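Local coordinates for MMACHC-like protein (Caenorhabditis elegans, PDB 5UJC) that probably reduces cyanocobalamin to cob(II)alamin with a flavin and NADPH, and removes the alkyl group of alkylcobalamins with glutathione, at residues L56-M64 with H177-A185; M64-W72 with V90-R101. All coordinates share one frame; numbering follows the deposited sequence. Where two conformers were deposited one is given.

In the fold
Helix 62-80 joins the two contacts, meeting the four-stranded antiparallel sheet at its start and another helix farther along. Contact 1 joins the end of strand 53-60 and the first turn of that helix to the loop leading into strand 185-196; its centre lies about 7 Å from the centre of the chain, and its Phe184 and Ala185 touch the bound methylcobalamin. Contact 2, with its centre 16 Å from that of contact 1, packs the same helix across helix 93-109. Met64 belongs to both. The second contact stands back from the corrinoid, the side chain of Leu98 being about 8 Å from it.

Contact 1: L56-M64 with H177-A185; sequences LLILSTPDM and HPIYGGHFA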
loop_
_atom_site.group_PDB
_atom_site.type_symbol
_atom_site.label_atom_id
_atom_site.label_comp_id
_atom_site.label_asym_id
_atom_site.label_seq_id
_atom_site.Cartn_x
_atom_site.Cartn_y
_atom_site.Cartn_z
ATOM N N LEU A 56 -8.972 0.613 9.557
ATOM C CA LEU A 56 -9.163 0.634 8.098
ATOM C C LEU A 56 -7.823 0.646 7.413
ATOM O O LEU A 56 -7.006 1.528 7.650
ATOM C CB LEU A 56 -9.966 1.857 7.640
ATOM C CG LEU A 56 -11.442 1.873 7.992
ATOM C CD1 LEU A 56 -12.018 3.241 7.617
ATOM C CD2 LEU A 56 -12.183 0.776 7.246
ATOM N N LEU A 57 -7.627 -0.323 6.539
ATOM C CA LEU A 57 -6.476 -0.369 5.659
ATOM C C LEU A 57 -6.822 0.343 4.354
ATOM O O LEU A 57 -7.761 -0.041 3.687
ATOM C CB LEU A 57 -6.120 -1.833 5.382
ATOM C CG LEU A 57 -5.021 -2.095 4.358
ATOM C CD1 LEU A 57 -3.687 -1.535 4.827
ATOM C CD2 LEU A 57 -4.922 -3.577 4.047
ATOM N N ILE A 58 -5.972 1.290 3.964
ATOM C CA ILE A 58 -6.127 2.041 2.719
ATOM C C ILE A 58 -5.006 1.610 1.777
ATOM O O ILE A 58 -3.815 1.630 2.151
ATOM C CB ILE A 58 -6.036 3.566 2.950
ATOM C CG1 ILE A 58 -7.162 4.032 3.926
ATOM C CG2 ILE A 58 -6.114 4.282 1.629
ATOM C CD1 ILE A 58 -7.027 5.459 4.433
ATOM N N LEU A 59 -5.384 1.158 0.589
ATOM C CA LEU A 59 -4.402 0.823 -0.435
ATOM C C LEU A 59 -4.649 1.619 -1.687
ATOM O O LEU A 59 -5.758 2.172 -1.886
ATOM C CB LEU A 59 -4.361 -0.660 -0.693
ATOM C CG LEU A 59 -5.558 -1.386 -1.188
ATOM C CD1 LEU A 59 -5.688 -1.215 -2.692
ATOM C CD2 LEU A 59 -5.468 -2.887 -0.853
ATOM N N SER A 60 -3.605 1.770 -2.485
ATOM C CA SER A 60 -3.716 2.431 -3.786
ATOM C C SER A 60 -3.703 1.422 -4.914
ATOM O O SER A 60 -2.998 0.417 -4.858
ATOM C CB SER A 60 -2.579 3.440 -3.959
ATOM O OG SER A 60 -1.310 2.849 -3.790
ATOM N N THR A 61 -4.432 1.747 -5.960
ATOM C CA THR A 61 -4.524 0.916 -7.145
ATOM C C THR A 61 -3.872 1.712 -8.299
ATOM O O THR A 61 -3.371 2.815 -8.059
ATOM C CB THR A 61 -5.984 0.554 -7.411
ATOM O OG1 THR A 61 -6.683 1.699 -7.899
ATOM C CG2 THR A 61 -6.651 0.065 -6.112
ATOM N N PRO A 62 -3.848 1.167 -9.532
ATOM C CA PRO A 62 -3.089 1.854 -10.579
ATOM C C PRO A 62 -3.467 3.323 -10.801
ATOM O O PRO A 62 -2.586 4.155 -11.088
ATOM C CB PRO A 62 -3.379 1.017 -11.815
ATOM C CG PRO A 62 -3.551 -0.371 -11.259
ATOM C CD PRO A 62 -4.318 -0.147 -9.987
ATOM N N ASP A 63 -4.754 3.648 -10.662
ATOM C CA ASP A 63 -5.204 5.012 -10.925
ATOM C C ASP A 63 -4.762 6.063 -9.877
ATOM O O ASP A 63 -4.845 7.245 -10.152
ATOM C CB ASP A 63 -6.713 5.080 -11.135
ATOM C CG ASP A 63 -7.144 4.545 -12.495
ATOM O OD1 ASP A 63 -6.298 4.385 -13.389
ATOM O OD2 ASP A 63 -8.336 4.346 -12.686
ATOM N N MET A 64 -4.250 5.636 -8.712
ATOM C CA MET A 64 -3.731 6.617 -7.765
ATOM C C MET A 64 -2.653 7.450 -8.437
ATOM O O MET A 64 -2.716 8.684 -8.451
ATOM C CB MET A 64 -3.176 5.964 -6.496
ATOM C CG MET A 64 -2.783 6.985 -5.432
ATOM S SD MET A 64 -1.275 6.579 -4.508
ATOM C CE MET A 64 -0.010 6.685 -5.805
ATOM N N HIS A 177 -3.118 -8.956 -4.987
ATOM C CA HIS A 177 -4.485 -8.476 -4.932
ATOM C C HIS A 177 -5.337 -9.219 -5.980
ATOM O O HIS A 177 -4.856 -9.519 -7.066
ATOM C CB HIS A 177 -4.439 -6.976 -5.218
ATOM C CG HIS A 177 -5.730 -6.251 -5.000
ATOM N ND1 HIS A 177 -6.800 -6.342 -5.857
ATOM C CD2 HIS A 177 -6.097 -5.383 -4.032
ATOM C CE1 HIS A 177 -7.788 -5.585 -5.407
ATOM N NE2 HIS A 177 -7.380 -4.987 -4.303
ATOM N N PRO A 178 -6.604 -9.497 -5.658
ATOM C CA PRO A 178 -7.432 -10.297 -6.577
ATOM C C PRO A 178 -7.783 -9.616 -7.915
ATOM O O PRO A 178 -8.176 -10.300 -8.885
ATOM C CB PRO A 178 -8.695 -10.573 -5.753
ATOM C CG PRO A 178 -8.737 -9.522 -4.728
ATOM C CD PRO A 178 -7.311 -9.216 -4.399
ATOM N N ILE A 179 -7.731 -8.289 -7.944
ATOM C CA ILE A 179 -7.946 -7.526 -9.184
ATOM C C ILE A 179 -6.604 -7.116 -9.797
ATOM O O ILE A 179 -6.403 -7.244 -11.004
ATOM C CB ILE A 179 -8.795 -6.240 -8.945
ATOM C CG1 ILE A 179 -10.122 -6.554 -8.252
ATOM C CG2 ILE A 179 -9.026 -5.527 -10.252
ATOM C CD1 ILE A 179 -10.970 -5.324 -7.959
ATOM N N TYR A 180 -5.688 -6.609 -8.958
ATOM C CA TYR A 180 -4.516 -5.893 -9.438
ATOM C C TYR A 180 -3.210 -6.692 -9.433
ATOM O O TYR A 180 -2.216 -6.206 -9.948
ATOM C CB TYR A 180 -4.321 -4.604 -8.649
ATOM C CG TYR A 180 -5.542 -3.720 -8.684
ATOM C CD1 TYR A 180 -5.971 -3.147 -9.856
ATOM C CD2 TYR A 180 -6.304 -3.518 -7.547
ATOM C CE1 TYR A 180 -7.131 -2.383 -9.912
ATOM C CE2 TYR A 180 -7.485 -2.797 -7.593
ATOM C CZ TYR A 180 -7.894 -2.219 -8.784
ATOM O OH TYR A 180 -9.059 -1.468 -8.849
ATOM N N GLY A 181 -3.201 -7.921 -8.889
ATOM C CA GLY A 181 -1.937 -8.662 -8.760
ATOM C C GLY A 181 -1.006 -7.862 -7.871
ATOM O O GLY A 181 -1.341 -7.571 -6.731
ATOM N N GLY A 182 0.153 -7.488 -8.412
ATOM C CA GLY A 182 1.084 -6.612 -7.723
ATOM C C GLY A 182 1.046 -5.149 -8.178
ATOM O O GLY A 182 1.918 -4.362 -7.784
ATOM N N HIS A 183 0.025 -4.775 -8.949
ATOM C CA HIS A 183 -0.133 -3.416 -9.451
ATOM C C HIS A 183 -0.957 -2.590 -8.447
ATOM O O HIS A 183 -2.036 -2.064 -8.752
ATOM C CB HIS A 183 -0.813 -3.459 -10.794
ATOM C CG HIS A 183 -0.023 -4.158 -11.842
ATOM N ND1 HIS A 183 0.936 -3.512 -12.603
ATOM C CD2 HIS A 183 -0.076 -5.432 -12.299
ATOM C CE1 HIS A 183 1.452 -4.374 -13.449
ATOM N NE2 HIS A 183 0.852 -5.541 -13.288
ATOM N N PHE A 184 -0.443 -2.523 -7.231
ATOM C CA PHE A 184 -1.095 -1.788 -6.160
ATOM C C PHE A 184 -0.049 -1.568 -5.061
ATOM O O PHE A 184 1.040 -2.157 -5.115
ATOM C CB PHE A 184 -2.303 -2.590 -5.588
ATOM C CG PHE A 184 -1.912 -3.648 -4.579
ATOM C CD1 PHE A 184 -1.389 -4.876 -4.982
ATOM C CD2 PHE A 184 -2.061 -3.415 -3.230
ATOM C CE1 PHE A 184 -0.992 -5.823 -4.037
ATOM C CE2 PHE A 184 -1.654 -4.356 -2.280
ATOM C CZ PHE A 184 -1.130 -5.566 -2.690
ATOM N N ALA A 185 -0.390 -0.754 -4.056
ATOM C CA ALA A 185 0.444 -0.620 -2.881
ATOM C C ALA A 185 -0.390 -0.391 -1.657
ATOM O O ALA A 185 -1.455 0.210 -1.727
ATOM C CB ALA A 185 1.424 0.528 -3.061
#
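Ser60 and Ala185 form an antiparallel hydrogen-bonded pair at the end of strand 53-60 and the start of strand 185-196, the two middle strands of the four-stranded antiparallel sheet. Ser60 N gives a bond to Ala185 O at 2.8 Å, and Ala185 N returns one to Ser60 O at 3.0 Å. The OG of Ser60 takes a bond from Arg187. Beyond this pair side chains make most of the contact, and Thr61 illustrates how. Its CB lies over one face of the Tyr180 ring, 3.8 Å from the centroid, a CH-pi contact; CG2, anti to its own carbonyl carbon, reaches Tyr180 CE2 at 3.3 Å. OG1 is the branch that turns aside from the ring. Ile179 CG2 packs on the opposite face, and Pro62 approaches Tyr180 obliquely, its CD also 3.2 Å from His183 O, a buried oxygen without a partner in the model. A type II' turn from Tyr180 to His183, with Gly181 at positive phi, returns the chain to the strand and brings Phe184 to the methylcobalamin. The CD2 methyl of Leu59 touches two rings, obliquely at Phe184 CD2 (4.2 Å) and at the imidazole edge of His177, where the nearest atom is His177 CD2 at 4.1 Å.

Contact 2: M64-W72 with V90-R101; sequences MFDVAFRKW and VSSPIQSFLEDR
Phe97 is a knob in a hole formed by Met64, Ala68, Phe69 and Trp72, the centre of a nearly perpendicular helix-helix packing: the axes of the short helical segments 64-72 and 93-101 cross at 86° and come within 10.4 Å. With CG anti to the backbone N (chi1 158°), the Phe97 ring reaches across to the other helix. Phe69 CA lies over one of its faces, 4.0 Å from the centroid, while Met64, in the conformer described, meets the edge, CG at 3.8 Å from Phe97 CE2 and the sulfur alongside in a Met-aromatic contact. Ala68 CB touches the tip atom CZ.

Two T-shaped pairs extend this into an aromatic cluster. Phe69 turns its edge toward the face of Phe97 in an offset arrangement, and Phe97 in turn presents its edge to the face of the Trp72 indole, with planes at 73°. Around these rings pack further side chains. Ile94 CD1 sits almost centrally above Phe69, 3.8 Å from the ring centroid, and Pro93 CB meets that ring at its edge. Val90 and Ser96 bring CG1 and CB to the six-membered end of Trp72, and Leu98 CD2 lies against the sulfur of that same Met64 conformer. Farther out, Leu260 and Trp257 of helix 257-265 pack against Phe69 and Pro93.

Polar contacts lie beside the cluster. A water donates to Ala68 O. One direct bond helps to set the rotation of the indole: Trp72 NE1 donates to Asp100 OD2 at 2.9 Å, nearly straight and in the plane of the indole, reaching the anti side of the carboxylate oxygen from somewhat out of the carboxylate plane.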
loop_
_atom_site.group_PDB
_atom_site.type_symbol
_atom_site.label_atom_id
_atom_site.label_comp_id
_atom_site.label_asym_id
_atom_site.label_seq_id
_atom_site.Cartn_x
_atom_site.Cartn_y
_atom_site.Cartn_z
ATOM N N MET A 64 -4.250 5.636 -8.712
ATOM C CA MET A 64 -3.731 6.617 -7.765
ATOM C C MET A 64 -2.653 7.450 -8.437
ATOM O O MET A 64 -2.716 8.684 -8.451
ATOM C CB MET A 64 -3.176 5.964 -6.496
ATOM C CG MET A 64 -2.783 6.985 -5.432
ATOM S SD MET A 64 -1.275 6.579 -4.508
ATOM C CE MET A 64 -0.010 6.685 -5.805
ATOM N N PHE A 65 -1.678 6.778 -9.027
ATOM C CA PHE A 65 -0.608 7.461 -9.748
ATOM C C PHE A 65 -1.113 8.007 -11.105
ATOM O O PHE A 65 -0.853 9.165 -11.462
ATOM C CB PHE A 65 0.563 6.493 -9.939
ATOM C CG PHE A 65 1.722 7.056 -10.711
ATOM C CD1 PHE A 65 1.747 6.998 -12.109
ATOM C CD2 PHE A 65 2.804 7.613 -10.051
ATOM C CE1 PHE A 65 2.854 7.436 -12.808
ATOM C CE2 PHE A 65 3.881 8.102 -10.755
ATOM C CZ PHE A 65 3.918 7.987 -12.135
ATOM N N ASP A 66 -1.779 7.148 -11.885
ATOM C CA ASP A 66 -2.080 7.480 -13.271
ATOM C C ASP A 66 -3.140 8.575 -13.434
ATOM O O ASP A 66 -3.164 9.239 -14.455
ATOM C CB ASP A 66 -2.476 6.232 -14.058
ATOM C CG ASP A 66 -1.306 5.263 -14.264
ATOM O OD1 ASP A 66 -0.186 5.735 -14.444
ATOM O OD2 ASP A 66 -1.538 4.014 -14.318
ATOM N N VAL A 67 -4.020 8.711 -12.449
ATOM C CA VAL A 67 -5.099 9.672 -12.514
ATOM C C VAL A 67 -4.956 10.739 -11.421
ATOM O O VAL A 67 -4.766 11.934 -11.729
ATOM C CB VAL A 67 -6.469 9.006 -12.434
ATOM C CG1 VAL A 67 -7.587 10.053 -12.466
ATOM C CG2 VAL A 67 -6.640 8.000 -13.562
ATOM N N ALA A 68 -5.013 10.330 -10.159
ATOM C CA ALA A 68 -5.092 11.331 -9.059
ATOM C C ALA A 68 -3.782 12.125 -8.895
ATOM O O ALA A 68 -3.789 13.360 -8.800
ATOM C CB ALA A 68 -5.495 10.668 -7.758
ATOM N N PHE A 69 -2.675 11.425 -8.859
ATOM C CA PHE A 69 -1.386 12.053 -8.716
ATOM C C PHE A 69 -1.049 12.909 -9.940
ATOM O O PHE A 69 -0.534 14.005 -9.797
ATOM C CB PHE A 69 -0.312 10.983 -8.491
ATOM C CG PHE A 69 1.099 11.501 -8.435
ATOM C CD1 PHE A 69 1.517 12.354 -7.427
ATOM C CD2 PHE A 69 2.032 11.069 -9.356
ATOM C CE1 PHE A 69 2.816 12.791 -7.388
ATOM C CE2 PHE A 69 3.328 11.458 -9.269
ATOM C CZ PHE A 69 3.724 12.344 -8.304
ATOM N N ARG A 70 -1.400 12.427 -11.122
ATOM C CA ARG A 70 -1.195 13.213 -12.327
ATOM C C ARG A 70 -1.909 14.573 -12.228
ATOM O O ARG A 70 -1.320 15.618 -12.538
ATOM C CB ARG A 70 -1.634 12.444 -13.552
ATOM C CG ARG A 70 -1.450 13.210 -14.856
ATOM C CD ARG A 70 -1.608 12.307 -16.052
ATOM N NE ARG A 70 -1.446 13.023 -17.308
ATOM C CZ ARG A 70 -1.346 12.439 -18.489
ATOM N NH1 ARG A 70 -1.382 11.105 -18.594
ATOM N NH2 ARG A 70 -1.178 13.174 -19.579
ATOM N N LYS A 71 -3.183 14.562 -11.785
ATOM C CA LYS A 71 -3.925 15.816 -11.602
ATOM C C LYS A 71 -3.204 16.746 -10.611
ATOM O O LYS A 71 -3.109 17.965 -10.840
ATOM C CB LYS A 71 -5.338 15.536 -11.139
ATOM C CG LYS A 71 -6.227 14.967 -12.201
ATOM C CD LYS A 71 -7.616 14.658 -11.671
ATOM C CE LYS A 71 -8.376 13.708 -12.593
ATOM N NZ LYS A 71 -9.718 13.366 -12.030
ATOM N N TRP A 72 -2.680 16.168 -9.536
ATOM C CA TRP A 72 -2.011 16.924 -8.510
ATOM C C TRP A 72 -0.713 17.555 -9.065
ATOM O O TRP A 72 -0.432 18.732 -8.814
ATOM C CB TRP A 72 -1.741 16.016 -7.302
ATOM C CG TRP A 72 -1.062 16.680 -6.123
ATOM C CD1 TRP A 72 -1.674 17.183 -4.986
ATOM C CD2 TRP A 72 0.347 16.741 -5.873
ATOM N NE1 TRP A 72 -0.725 17.616 -4.092
ATOM C CE2 TRP A 72 0.521 17.363 -4.596
ATOM C CE3 TRP A 72 1.480 16.370 -6.606
ATOM C CZ2 TRP A 72 1.792 17.604 -4.039
ATOM C CZ3 TRP A 72 2.751 16.609 -6.045
ATOM C CH2 TRP A 72 2.888 17.212 -4.766
ATOM N N VAL A 90 9.661 20.399 -4.550
ATOM C CA VAL A 90 8.954 19.205 -4.066
ATOM C C VAL A 90 9.818 17.953 -4.284
ATOM O O VAL A 90 9.730 17.276 -5.312
ATOM C CB VAL A 90 7.588 19.046 -4.730
ATOM C CG1 VAL A 90 6.836 17.820 -4.139
ATOM C CG2 VAL A 90 6.787 20.323 -4.559
ATOM N N SER A 91 10.641 17.641 -3.288
ATOM C CA SER A 91 11.555 16.517 -3.381
ATOM C C SER A 91 10.812 15.190 -3.241
ATOM O O SER A 91 11.304 14.141 -3.680
ATOM C CB SER A 91 12.642 16.609 -2.281
ATOM O OG SER A 91 13.556 17.650 -2.542
ATOM N N SER A 92 9.677 15.225 -2.543
ATOM C CA SER A 92 8.950 14.023 -2.158
ATOM C C SER A 92 7.511 14.104 -2.711
ATOM O O SER A 92 6.553 14.292 -1.965
ATOM C CB SER A 92 8.929 13.889 -0.622
ATOM O OG SER A 92 10.236 13.962 -0.083
ATOM N N PRO A 93 7.350 13.943 -4.030
ATOM C CA PRO A 93 6.027 14.225 -4.586
ATOM C C PRO A 93 4.948 13.220 -4.215
ATOM O O PRO A 93 3.803 13.624 -3.989
ATOM C CB PRO A 93 6.262 14.253 -6.089
ATOM C CG PRO A 93 7.561 13.445 -6.282
ATOM C CD PRO A 93 8.369 13.761 -5.068
ATOM N N ILE A 94 5.286 11.927 -4.159
ATOM C CA ILE A 94 4.260 10.933 -3.864
ATOM C C ILE A 94 3.731 11.161 -2.433
ATOM O O ILE A 94 2.534 11.176 -2.201
ATOM C CB ILE A 94 4.783 9.506 -4.007
ATOM C CG1 ILE A 94 5.126 9.197 -5.456
ATOM C CG2 ILE A 94 3.802 8.487 -3.444
ATOM C CD1 ILE A 94 3.933 9.110 -6.401
ATOM N N GLN A 95 4.642 11.335 -1.489
ATOM C CA GLN A 95 4.241 11.530 -0.084
ATOM C C GLN A 95 3.568 12.868 0.145
ATOM O O GLN A 95 2.614 12.969 0.914
ATOM C CB GLN A 95 5.445 11.367 0.833
ATOM C CG GLN A 95 5.851 9.922 0.943
ATOM C CD GLN A 95 7.151 9.701 1.692
ATOM O OE1 GLN A 95 7.846 10.648 2.091
ATOM N NE2 GLN A 95 7.503 8.437 1.874
ATOM N N SER A 96 3.986 13.866 -0.595
ATOM C CA SER A 96 3.334 15.171 -0.508
ATOM C C SER A 96 1.869 15.095 -1.016
ATOM O O SER A 96 0.946 15.626 -0.397
ATOM C CB SER A 96 4.127 16.232 -1.306
ATOM O OG SER A 96 5.384 16.467 -0.717
ATOM N N PHE A 97 1.691 14.441 -2.149
ATOM C CA PHE A 97 0.367 14.176 -2.709
ATOM C C PHE A 97 -0.497 13.396 -1.717
ATOM O O PHE A 97 -1.610 13.803 -1.416
ATOM C CB PHE A 97 0.512 13.421 -4.027
ATOM C CG PHE A 97 -0.709 12.659 -4.432
ATOM C CD1 PHE A 97 -1.818 13.298 -4.945
ATOM C CD2 PHE A 97 -0.742 11.288 -4.285
ATOM C CE1 PHE A 97 -2.948 12.553 -5.322
ATOM C CE2 PHE A 97 -1.841 10.562 -4.623
ATOM C CZ PHE A 97 -2.947 11.177 -5.147
ATOM N N LEU A 98 0.036 12.308 -1.171
ATOM C CA LEU A 98 -0.748 11.486 -0.259
ATOM C C LEU A 98 -1.105 12.262 0.995
ATOM O O LEU A 98 -2.234 12.150 1.503
ATOM C CB LEU A 98 0.022 10.218 0.097
ATOM C CG LEU A 98 0.090 9.170 -1.016
ATOM C CD1 LEU A 98 1.142 8.110 -0.685
ATOM C CD2 LEU A 98 -1.286 8.538 -1.259
ATOM N N GLU A 99 -0.163 13.065 1.512
ATOM C CA GLU A 99 -0.420 13.867 2.718
ATOM C C GLU A 99 -1.578 14.831 2.440
ATOM O O GLU A 99 -2.456 15.027 3.285
ATOM C CB GLU A 99 0.852 14.664 3.147
ATOM C CG GLU A 99 2.004 13.821 3.786
ATOM C CD GLU A 99 3.414 14.492 3.629
ATOM O OE1 GLU A 99 3.478 15.736 3.335
ATOM O OE2 GLU A 99 4.463 13.774 3.781
ATOM N N ASP A 100 -1.560 15.442 1.264
ATOM C CA ASP A 100 -2.616 16.374 0.884
ATOM C C ASP A 100 -3.971 15.681 0.815
ATOM O O ASP A 100 -4.961 16.187 1.348
ATOM C CB ASP A 100 -2.317 17.037 -0.464
ATOM C CG ASP A 100 -1.335 18.164 -0.363
ATOM O OD1 ASP A 100 -0.954 18.537 0.757
ATOM O OD2 ASP A 100 -0.941 18.683 -1.436
ATOM N N ARG A 101 -4.019 14.499 0.200
ATOM C CA ARG A 101 -5.282 13.804 0.058
ATOM C C ARG A 101 -5.783 13.293 1.425
ATOM O O ARG A 101 -6.969 13.368 1.723
ATOM C CB ARG A 101 -5.166 12.674 -0.956
ATOM C CG ARG A 101 -4.776 13.144 -2.366
ATOM C CD ARG A 101 -5.813 14.124 -2.931
ATOM N NE ARG A 101 -7.158 13.602 -2.730
ATOM C CZ ARG A 101 -7.783 12.774 -3.561
ATOM N NH1 ARG A 101 -7.268 12.488 -4.757
ATOM N NH2 ARG A 101 -8.948 12.253 -3.212
HETATM O O HOH W 1 -5.616 14.493 -6.947
#